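Local coordinates for protein HTPA Reductase (Selaginella moellendorffii, PDB 5U5N) that probably catalyses the NADH- or NADPH-dependent reduction of 4-hydroxy-tetrahydrodipicolinate to tetrahydrodipicolinate in lysine biosynthesis, and binds NAD, at residues L2-V7 against F253-I258; L34-P39 against E62-E67; F92-G97 against S119-I124. All coordinates share one frame; numbering follows the deposited sequence.

How the interactions relate
The three contacts illustrate how a Rossmann-type nucleotide-binding domain is tied together from several directions. Interaction 1 joins the loop near the N-terminus, before strand 7-10, to helix 241-259 of the late part of the chain, and the loop it closes holds the other two. Interactions 2 and 3 follow in series, their centres about 16 Å apart, and touch where helix 61-71 meets helix 86-95 through Val-65 and Phe-92. Interactions 1 and 3, about 15 Å apart between centres, meet where Leu-254 packs on Ile-124 and Ile-258 on Tyr-122. Interaction 2 extends to the bound NAD; interaction 1 lies away from it, about 21 Å from interaction 2 between centres.

Interaction 1 of 3, residues L2-V7 against F253-I258; sequences LAAAPV and FLSKKI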
loop_
_atom_site.group_PDB
_atom_site.type_symbol
_atom_site.label_atom_id
_atom_site.label_comp_id
_atom_site.label_asym_id
_atom_site.label_seq_id
_atom_site.Cartn_x
_atom_site.Cartn_y
_atom_site.Cartn_z
ATOM N N LEU A 2 21.657 -18.298 -10.055
ATOM C CA LEU A 2 22.068 -17.210 -9.149
ATOM C C LEU A 2 23.422 -16.570 -9.406
ATOM O O LEU A 2 23.492 -15.349 -9.414
ATOM C CB LEU A 2 21.976 -17.646 -7.700
ATOM C CG LEU A 2 20.635 -18.148 -7.179
ATOM C CD1 LEU A 2 20.811 -18.261 -5.686
ATOM C CD2 LEU A 2 19.389 -17.321 -7.515
ATOM N N ALA A 3 24.491 -17.343 -9.633
ATOM C CA ALA A 3 25.813 -16.766 -9.985
ATOM C C ALA A 3 26.314 -15.693 -8.979
ATOM O O ALA A 3 26.879 -14.669 -9.326
ATOM C CB ALA A 3 25.776 -16.206 -11.402
ATOM N N ALA A 4 26.054 -15.952 -7.717
ATOM C CA ALA A 4 26.308 -14.992 -6.673
ATOM C C ALA A 4 27.593 -15.342 -5.912
ATOM O O ALA A 4 28.036 -16.477 -5.900
ATOM C CB ALA A 4 25.144 -14.998 -5.728
ATOM N N ALA A 5 28.144 -14.369 -5.208
ATOM C CA ALA A 5 29.255 -14.583 -4.275
ATOM C C ALA A 5 28.923 -15.646 -3.221
ATOM O O ALA A 5 27.773 -15.770 -2.795
ATOM C CB ALA A 5 29.579 -13.261 -3.595
ATOM N N PRO A 6 29.924 -16.405 -2.770
ATOM C CA PRO A 6 29.701 -17.271 -1.612
ATOM C C PRO A 6 29.520 -16.457 -0.323
ATOM O O PRO A 6 29.966 -15.334 -0.248
ATOM C CB PRO A 6 30.984 -18.102 -1.565
ATOM C CG PRO A 6 32.025 -17.192 -2.085
ATOM C CD PRO A 6 31.346 -16.399 -3.168
ATOM N N VAL A 7 28.823 -17.008 0.656
ATOM C CA VAL A 7 28.538 -16.270 1.877
ATOM C C VAL A 7 29.115 -16.964 3.123
ATOM O O VAL A 7 29.032 -18.181 3.255
ATOM C CB VAL A 7 27.032 -15.991 2.119
ATOM C CG1 VAL A 7 26.521 -15.081 1.049
ATOM C CG2 VAL A 7 26.179 -17.244 2.168
ATOM N N PHE A 253 21.695 -9.015 -4.219
ATOM C CA PHE A 253 21.835 -7.628 -4.638
ATOM C C PHE A 253 23.264 -7.120 -4.485
ATOM O O PHE A 253 23.827 -6.593 -5.434
ATOM C CB PHE A 253 20.831 -6.756 -3.885
ATOM C CG PHE A 253 20.918 -5.282 -4.194
ATOM C CD1 PHE A 253 20.253 -4.726 -5.281
ATOM C CD2 PHE A 253 21.686 -4.452 -3.390
ATOM C CE1 PHE A 253 20.331 -3.373 -5.540
ATOM C CE2 PHE A 253 21.753 -3.085 -3.647
ATOM C CZ PHE A 253 21.075 -2.545 -4.711
ATOM N N LEU A 254 23.872 -7.303 -3.315
ATOM C CA LEU A 254 25.239 -6.782 -3.071
ATOM C C LEU A 254 26.260 -7.453 -4.007
ATOM O O LEU A 254 27.155 -6.819 -4.543
ATOM C CB LEU A 254 25.650 -6.945 -1.593
ATOM C CG LEU A 254 26.862 -6.136 -1.127
ATOM C CD1 LEU A 254 26.644 -4.643 -1.325
ATOM C CD2 LEU A 254 27.207 -6.434 0.338
ATOM N N SER A 255 26.091 -8.746 -4.228
ATOM C CA SER A 255 26.908 -9.488 -5.192
ATOM C C SER A 255 27.004 -8.752 -6.519
ATOM O O SER A 255 28.085 -8.554 -7.054
ATOM C CB SER A 255 26.300 -10.855 -5.410
ATOM O OG SER A 255 27.248 -11.860 -5.542
ATOM N N LYS A 256 25.840 -8.340 -7.030
ATOM C CA LYS A 256 25.774 -7.682 -8.316
ATOM C C LYS A 256 26.462 -6.328 -8.295
ATOM O O LYS A 256 27.293 -6.047 -9.153
ATOM C CB LYS A 256 24.332 -7.534 -8.747
ATOM C CG LYS A 256 24.155 -7.230 -10.206
ATOM C CD LYS A 256 22.869 -7.905 -10.669
ATOM C CE LYS A 256 22.380 -7.391 -12.019
ATOM N NZ LYS A 256 22.128 -5.914 -11.901
ATOM N N LYS A 257 26.146 -5.506 -7.291
ATOM C CA LYS A 257 26.786 -4.199 -7.160
ATOM C C LYS A 257 28.309 -4.321 -7.161
ATOM O O LYS A 257 28.982 -3.499 -7.756
ATOM C CB LYS A 257 26.378 -3.487 -5.859
ATOM C CG LYS A 257 24.902 -3.196 -5.648
ATOM C CD LYS A 257 24.250 -2.431 -6.806
ATOM C CE LYS A 257 23.454 -3.323 -7.711
ATOM N NZ LYS A 257 22.768 -2.458 -8.735
ATOM N N ILE A 258 28.836 -5.345 -6.469
ATOM C CA ILE A 258 30.296 -5.600 -6.395
ATOM C C ILE A 258 30.835 -5.987 -7.770
ATOM O O ILE A 258 31.794 -5.376 -8.248
ATOM C CB ILE A 258 30.657 -6.695 -5.355
ATOM C CG1 ILE A 258 30.251 -6.268 -3.946
ATOM C CG2 ILE A 258 32.172 -6.990 -5.366
ATOM C CD1 ILE A 258 30.099 -7.402 -2.955
#
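Ser-255 meets the chain between Ala-4 and Ala-5 with its hydroxyl group, and the whole contact turns on that one oxygen. The backbone N of Ala-5 donates a hydrogen bond to Ser-255 OG over 2.7 Å, and at 177° the bond is practically straight. The same oxygen lies 3.3 Å from Ala-5 CB and 3.5 Å from Ala-4 CA, so it sits close against the backbone at Ala-4 and Ala-5. The first torsion of Ser-255, -142°, falls away from a staggered position and swings OG out from the helix to the amide. Without its hydroxyl, as in an alanine here, the Ala-5 N-H would probably be left without this acceptor, and a small gap would open beside both alanines.

In this way an early loop and a late helix are brought together in the nucleotide-binding half of the enzyme: segment 2-7 leads into strand 7-10, the first strand of the Rossmann-type sheet, whereas helix 241-259 belongs to the late part of the chain and packs back on that domain. On the tight side Ala-5 is buried and also touches Ile-76 of strand 76-79, while Ala-4, only partly buried, packs on Leu-29 and Leu-252.

The other side is looser and turned to solvent. Ala-3 is exposed, its methyl 7.4 Å from the nearest atom of segment 253-258. Lys-256, exposed as well, carries its chain away from the loop, and its ammonium group makes a long, weak ion pair with Glu-260.

Interaction 2 of 3, residues L34-P39 against E62-E67; sequences LSLTGP and EDVVKE. With NAD (nicotinamide-adenine-dinucleotide), chain C.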
loop_
_atom_site.group_PDB
_atom_site.type_symbol
_atom_site.label_atom_id
_atom_site.label_comp_id
_atom_site.label_asym_id
_atom_site.label_seq_id
_atom_site.Cartn_x
_atom_site.Cartn_y
_atom_site.Cartn_z
ATOM N N LEU A 34 33.145 -22.120 7.045
ATOM C CA LEU A 34 33.749 -21.528 8.243
ATOM C C LEU A 34 32.836 -20.462 8.782
ATOM O O LEU A 34 32.189 -19.775 8.026
ATOM C CB LEU A 34 35.110 -20.922 7.921
ATOM C CG LEU A 34 36.202 -21.938 7.615
ATOM C CD1 LEU A 34 37.257 -21.363 6.719
ATOM C CD2 LEU A 34 36.839 -22.410 8.887
ATOM N N SER A 35 32.756 -20.367 10.096
ATOM C CA SER A 35 31.965 -19.374 10.785
ATOM C C SER A 35 32.706 -18.926 12.042
ATOM O O SER A 35 33.625 -19.613 12.525
ATOM C CB SER A 35 30.600 -19.972 11.140
ATOM O OG SER A 35 29.707 -18.973 11.641
ATOM N N LEU A 36 32.338 -17.754 12.542
ATOM C CA LEU A 36 32.918 -17.183 13.752
ATOM C C LEU A 36 31.805 -17.105 14.769
ATOM O O LEU A 36 30.677 -16.671 14.442
ATOM C CB LEU A 36 33.511 -15.813 13.447
ATOM C CG LEU A 36 34.797 -15.897 12.634
ATOM C CD1 LEU A 36 35.193 -14.568 12.052
ATOM C CD2 LEU A 36 35.952 -16.405 13.502
ATOM N N THR A 37 32.077 -17.591 15.974
ATOM C CA THR A 37 31.107 -17.581 17.060
ATOM C C THR A 37 31.644 -16.635 18.120
ATOM O O THR A 37 32.756 -16.098 17.975
ATOM C CB THR A 37 30.762 -19.009 17.579
ATOM O OG1 THR A 37 29.668 -18.937 18.500
ATOM C CG2 THR A 37 31.959 -19.705 18.250
ATOM N N GLY A 38 30.843 -16.395 19.154
ATOM C CA GLY A 38 31.098 -15.268 20.060
ATOM C C GLY A 38 32.062 -15.583 21.165
ATOM O O GLY A 38 32.403 -16.749 21.371
ATOM N N PRO A 39 32.477 -14.549 21.916
ATOM C CA PRO A 39 33.481 -14.807 22.952
ATOM C C PRO A 39 32.805 -15.687 24.003
ATOM O O PRO A 39 31.584 -15.568 24.227
ATOM C CB PRO A 39 33.823 -13.411 23.471
ATOM C CG PRO A 39 32.590 -12.576 23.188
ATOM C CD PRO A 39 31.838 -13.229 22.076
ATOM N N GLU A 62 41.480 -13.610 12.594
ATOM C CA GLU A 62 42.502 -13.274 11.597
ATOM C C GLU A 62 42.821 -14.513 10.736
ATOM O O GLU A 62 42.804 -14.446 9.506
ATOM C CB GLU A 62 43.794 -12.784 12.284
ATOM C CG GLU A 62 43.618 -11.629 13.278
ATOM C CD GLU A 62 43.938 -10.266 12.701
ATOM O OE1 GLU A 62 43.185 -9.772 11.820
ATOM O OE2 GLU A 62 44.952 -9.691 13.150
ATOM N N ASP A 63 43.122 -15.634 11.407
ATOM C CA ASP A 63 43.498 -16.901 10.752
ATOM C C ASP A 63 42.306 -17.374 9.899
ATOM O O ASP A 63 42.447 -17.731 8.727
ATOM C CB ASP A 63 43.829 -17.999 11.774
ATOM C CG ASP A 63 45.140 -17.750 12.566
ATOM O OD1 ASP A 63 45.939 -16.857 12.172
ATOM O OD2 ASP A 63 45.366 -18.476 13.586
ATOM N N VAL A 64 41.137 -17.359 10.513
ATOM C CA VAL A 64 39.927 -17.815 9.859
ATOM C C VAL A 64 39.690 -17.063 8.525
ATOM O O VAL A 64 39.448 -17.694 7.514
ATOM C CB VAL A 64 38.733 -17.720 10.810
ATOM C CG1 VAL A 64 37.403 -17.817 10.073
ATOM C CG2 VAL A 64 38.871 -18.787 11.852
ATOM N N VAL A 65 39.841 -15.740 8.539
ATOM C CA VAL A 65 39.531 -14.906 7.371
ATOM C C VAL A 65 40.573 -15.076 6.247
ATOM O O VAL A 65 40.205 -15.027 5.079
ATOM C CB VAL A 65 39.290 -13.414 7.776
ATOM C CG1 VAL A 65 39.335 -12.479 6.589
ATOM C CG2 VAL A 65 37.946 -13.279 8.451
ATOM N N LYS A 66 41.838 -15.295 6.598
ATOM C CA LYS A 66 42.870 -15.635 5.617
ATOM C C LYS A 66 42.541 -16.940 4.894
ATOM O O LYS A 66 42.833 -17.108 3.713
ATOM C CB LYS A 66 44.250 -15.794 6.296
ATOM C CG LYS A 66 45.422 -16.024 5.332
ATOM C CD LYS A 66 45.612 -14.921 4.291
ATOM C CE LYS A 66 45.733 -13.519 4.898
ATOM N NZ LYS A 66 46.148 -12.525 3.884
ATOM N N GLU A 67 41.982 -17.877 5.640
ATOM C CA GLU A 67 41.587 -19.161 5.097
ATOM C C GLU A 67 40.370 -19.002 4.182
ATOM O O GLU A 67 40.342 -19.569 3.085
ATOM C CB GLU A 67 41.277 -20.125 6.242
ATOM C CG GLU A 67 41.274 -21.579 5.800
ATOM C CD GLU A 67 40.900 -22.552 6.912
ATOM O OE1 GLU A 67 40.189 -23.540 6.567
ATOM O OE2 GLU A 67 41.311 -22.355 8.102
HETATM P PA NAD C . 21.520 -15.360 19.306
HETATM O O1A NAD C . 21.788 -14.932 20.738
HETATM O O2A NAD C . 20.674 -16.577 18.989
HETATM O O5B NAD C . 22.895 -15.558 18.527
HETATM C C5B NAD C . 23.855 -14.529 18.387
HETATM C C4B NAD C . 25.201 -15.233 18.264
HETATM O O4B NAD C . 26.255 -14.305 18.010
HETATM C C3B NAD C . 25.584 -16.018 19.519
HETATM O O3B NAD C . 25.485 -17.427 19.243
HETATM C C2B NAD C . 26.994 -15.525 19.879
HETATM O O2B NAD C . 27.844 -16.589 20.365
HETATM C C1B NAD C . 27.455 -14.842 18.576
HETATM N N9A NAD C . 28.491 -13.777 18.661
HETATM C C8A NAD C . 28.628 -12.840 19.623
HETATM N N7A NAD C . 29.683 -12.036 19.359
HETATM C C5A NAD C . 30.236 -12.444 18.203
HETATM C C6A NAD C . 31.388 -12.039 17.368
HETATM N N6A NAD C . 32.169 -10.996 17.722
HETATM N N1A NAD C . 31.638 -12.727 16.232
HETATM C C2A NAD C . 30.879 -13.779 15.856
HETATM N N3A NAD C . 29.818 -14.209 16.580
HETATM C C4A NAD C . 29.449 -13.591 17.740
HETATM O O3 NAD C . 20.954 -14.051 18.544
HETATM P PN NAD C . 19.865 -14.103 17.343
HETATM O O1N NAD C . 18.575 -14.564 17.983
HETATM O O2N NAD C . 20.443 -14.871 16.169
HETATM O O5D NAD C . 19.858 -12.541 16.935
HETATM C C5D NAD C . 21.067 -11.934 16.493
HETATM C C4D NAD C . 20.922 -10.440 16.233
HETATM O O4D NAD C . 20.145 -10.245 15.046
HETATM C C3D NAD C . 20.219 -9.670 17.361
HETATM O O3D NAD C . 20.858 -8.405 17.608
HETATM C C2D NAD C . 18.814 -9.460 16.831
HETATM O O2D NAD C . 18.198 -8.260 17.302
HETATM C C1D NAD C . 19.059 -9.353 15.332
HETATM N N1N NAD C . 17.885 -9.598 14.470
HETATM C C2N NAD C . 17.720 -8.747 13.441
HETATM C C3N NAD C . 16.666 -8.867 12.540
HETATM C C7N NAD C . 16.507 -7.876 11.401
HETATM O O7N NAD C . 15.389 -7.686 10.949
HETATM N N7N NAD C . 17.550 -7.200 10.892
HETATM C C4N NAD C . 15.761 -9.911 12.735
HETATM C C5N NAD C . 15.933 -10.790 13.803
HETATM C C6N NAD C . 17.013 -10.614 14.666
#
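Leu-36 reaches from its strand to meet Val-64 tip to tip, its CD2 4.0 Å from Val-64 CG1. Val-64 presents this methyl by setting it anti to the backbone N (chi1 164°), and CG1 also approaches CB of Leu-34, at 4.4 Å. Farther along the helix, Glu-67 crosses Leu-34 at about a right angle, with OE1 3.7 Å from Leu-34 CD1; its other oxygen, OE2, is held in a salt bridge by Arg-56.

Residues 36-39 face the bound NAD. Leu-36 O lies 3.2 Å from C2A of the adenine, and Gly-38 N gives a weak, bent hydrogen bond to the ribose O2B (3.2 Å, 132°). A CB on Gly-38 would probably clash with C8A of the adenine. Thr-37 OG1 is hydrogen-bonded to OD2 of Asp-11, itself an NAD-binding residue.

The axes of strand 34-37 and helical segment 62-67 run nearly antiparallel, with 159° between their directions and 9.3 Å at closest approach. Met-8 of strand 7-10 touches both Leu-36 and Val-64, strand 51-57 pairs with strand 34-37, and Val-65 leads on to Phe-92 of helix 86-95.

Interaction 3 of 3, residues F92-G97 against S119-I124; sequences FYCKQG and SGTYSI
The rings of helix 86-95 sit on parts of the helix away from Cys-94, which alone carries the contact to Ser-119 and Thr-121. The Phe-92 ring has CG of Gln-96 on one face, 3.8 Å above its plane and toward the rim, and Arg-61 makes a cation-pi contact with the same ring. The Tyr-93 ring meets that of Phe-100 with the planes at about 45°, while its hydroxyl is hydrogen-bonded to Asp-79.

Across the contact Cys-94 brings both CB and SG against two hydroxyls. Its SG lies 3.4 Å from Ser-119 OG and 3.5 Å from Thr-121 OG1. Thr-121 turns OG1 to the sulfur by holding it anti to its own carbonyl carbon (chi1 -50°), which puts the methyl CG2 anti to the backbone N. Ser-119 OG and Thr-121 OG1 are modelled only 2.5 Å apart, a very short hydrogen bond whose exact length is doubtful. Ser-119 OG is also hydrogen-bonded to Val-115 O, one turn earlier in the chain.

The setting is the alternating beta-alpha order of a Rossmann-type domain: the end of helix 86-95 packs against residues 119-121, which lead from helix 109-119 toward parallel strand 123-125. Glycines with positive phi serve both helices as they finish, Gly-97 closing its helix in a Schellman motif and Gly-120 following Ser-119. Beyond the turn, Ser-123 OG donates to Thr-121 O over 3.0 Å from above the carbonyl plane, 35° out of it. Tyr-122 and Ile-124 pack on helix 241-259.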
loop_
_atom_site.group_PDB
_atom_site.type_symbol
_atom_site.label_atom_id
_atom_site.label_comp_id
_atom_site.label_asym_id
_atom_site.label_seq_id
_atom_site.Cartn_x
_atom_site.Cartn_y
_atom_site.Cartn_z
ATOM N N PHE A 92 36.263 -4.622 11.879
ATOM C CA PHE A 92 37.066 -5.723 11.408
ATOM C C PHE A 92 36.800 -5.985 9.916
ATOM O O PHE A 92 37.740 -6.069 9.134
ATOM C CB PHE A 92 36.819 -6.964 12.242
ATOM C CG PHE A 92 37.629 -8.126 11.807
ATOM C CD1 PHE A 92 39.003 -8.135 12.009
ATOM C CD2 PHE A 92 37.039 -9.203 11.162
ATOM C CE1 PHE A 92 39.774 -9.192 11.594
ATOM C CE2 PHE A 92 37.830 -10.275 10.752
ATOM C CZ PHE A 92 39.197 -10.267 10.976
ATOM N N TYR A 93 35.534 -6.069 9.512
ATOM C CA TYR A 93 35.215 -6.306 8.101
ATOM C C TYR A 93 35.772 -5.222 7.202
ATOM O O TYR A 93 36.361 -5.533 6.166
ATOM C CB TYR A 93 33.702 -6.461 7.862
ATOM C CG TYR A 93 33.048 -7.544 8.693
ATOM C CD1 TYR A 93 33.732 -8.734 9.027
ATOM C CD2 TYR A 93 31.757 -7.376 9.168
ATOM C CE1 TYR A 93 33.129 -9.719 9.789
ATOM C CE2 TYR A 93 31.148 -8.348 9.934
ATOM C CZ TYR A 93 31.831 -9.517 10.237
ATOM O OH TYR A 93 31.195 -10.471 10.998
ATOM N N CYS A 94 35.611 -3.958 7.604
ATOM C CA CYS A 94 36.085 -2.835 6.779
ATOM C C CYS A 94 37.613 -2.761 6.657
ATOM O O CYS A 94 38.123 -2.449 5.586
ATOM C CB CYS A 94 35.545 -1.507 7.304
ATOM S SG CYS A 94 33.774 -1.315 7.145
ATOM N N LYS A 95 38.334 -3.053 7.740
ATOM C CA LYS A 95 39.800 -3.093 7.708
ATOM C C LYS A 95 40.317 -4.148 6.717
ATOM O O LYS A 95 41.235 -3.883 5.961
ATOM C CB LYS A 95 40.365 -3.353 9.107
ATOM C CG LYS A 95 41.833 -3.696 9.069
ATOM C CD LYS A 95 42.499 -3.761 10.431
ATOM C CE LYS A 95 43.918 -4.260 10.259
ATOM N NZ LYS A 95 44.710 -3.968 11.476
ATOM N N GLN A 96 39.693 -5.321 6.732
ATOM C CA GLN A 96 40.019 -6.466 5.850
ATOM C C GLN A 96 39.441 -6.382 4.419
ATOM O O GLN A 96 39.648 -7.294 3.618
ATOM C CB GLN A 96 39.496 -7.784 6.479
ATOM C CG GLN A 96 39.970 -8.099 7.901
ATOM C CD GLN A 96 41.379 -8.658 7.980
ATOM O OE1 GLN A 96 41.880 -9.250 7.029
ATOM N NE2 GLN A 96 42.035 -8.443 9.116
ATOM N N GLY A 97 38.687 -5.331 4.102
ATOM C CA GLY A 97 38.030 -5.221 2.811
ATOM C C GLY A 97 36.955 -6.268 2.557
ATOM O O GLY A 97 36.711 -6.604 1.413
ATOM N N SER A 119 35.334 3.770 4.777
ATOM C CA SER A 119 36.236 2.780 4.170
ATOM C C SER A 119 35.914 2.464 2.714
ATOM O O SER A 119 36.768 1.951 1.989
ATOM C CB SER A 119 36.240 1.484 4.974
ATOM O OG SER A 119 34.998 0.825 4.870
ATOM N N GLY A 120 34.684 2.754 2.299
ATOM C CA GLY A 120 34.236 2.470 0.943
ATOM C C GLY A 120 34.010 0.994 0.726
ATOM O O GLY A 120 34.166 0.512 -0.378
ATOM N N THR A 121 33.630 0.284 1.786
ATOM C CA THR A 121 33.367 -1.147 1.733
ATOM C C THR A 121 31.942 -1.388 1.238
ATOM O O THR A 121 30.991 -0.808 1.789
ATOM C CB THR A 121 33.458 -1.770 3.155
ATOM O OG1 THR A 121 34.672 -1.362 3.777
ATOM C CG2 THR A 121 33.408 -3.304 3.119
ATOM N N TYR A 122 31.794 -2.288 0.256
ATOM C CA TYR A 122 30.470 -2.721 -0.170
ATOM C C TYR A 122 29.710 -3.325 1.007
ATOM O O TYR A 122 30.135 -4.334 1.560
ATOM C CB TYR A 122 30.544 -3.709 -1.343
ATOM C CG TYR A 122 30.973 -3.043 -2.626
ATOM C CD1 TYR A 122 30.074 -2.293 -3.386
ATOM C CD2 TYR A 122 32.285 -3.123 -3.072
ATOM C CE1 TYR A 122 30.470 -1.676 -4.566
ATOM C CE2 TYR A 122 32.678 -2.517 -4.251
ATOM C CZ TYR A 122 31.767 -1.789 -4.979
ATOM O OH TYR A 122 32.168 -1.168 -6.126
ATOM N N SER A 123 28.588 -2.704 1.377
ATOM C CA SER A 123 27.789 -3.171 2.503
ATOM C C SER A 123 26.294 -2.909 2.388
ATOM O O SER A 123 25.852 -2.032 1.672
ATOM C CB SER A 123 28.306 -2.553 3.833
ATOM O OG SER A 123 28.680 -1.210 3.663
ATOM N N ILE A 124 25.538 -3.702 3.129
ATOM C CA ILE A 124 24.142 -3.451 3.389
ATOM C C ILE A 124 24.024 -3.457 4.896
ATOM O O ILE A 124 24.295 -4.461 5.554
ATOM C CB ILE A 124 23.236 -4.529 2.756
ATOM C CG1 ILE A 124 23.243 -4.397 1.231
ATOM C CG2 ILE A 124 21.807 -4.383 3.266
ATOM C CD1 ILE A 124 22.887 -5.686 0.539
#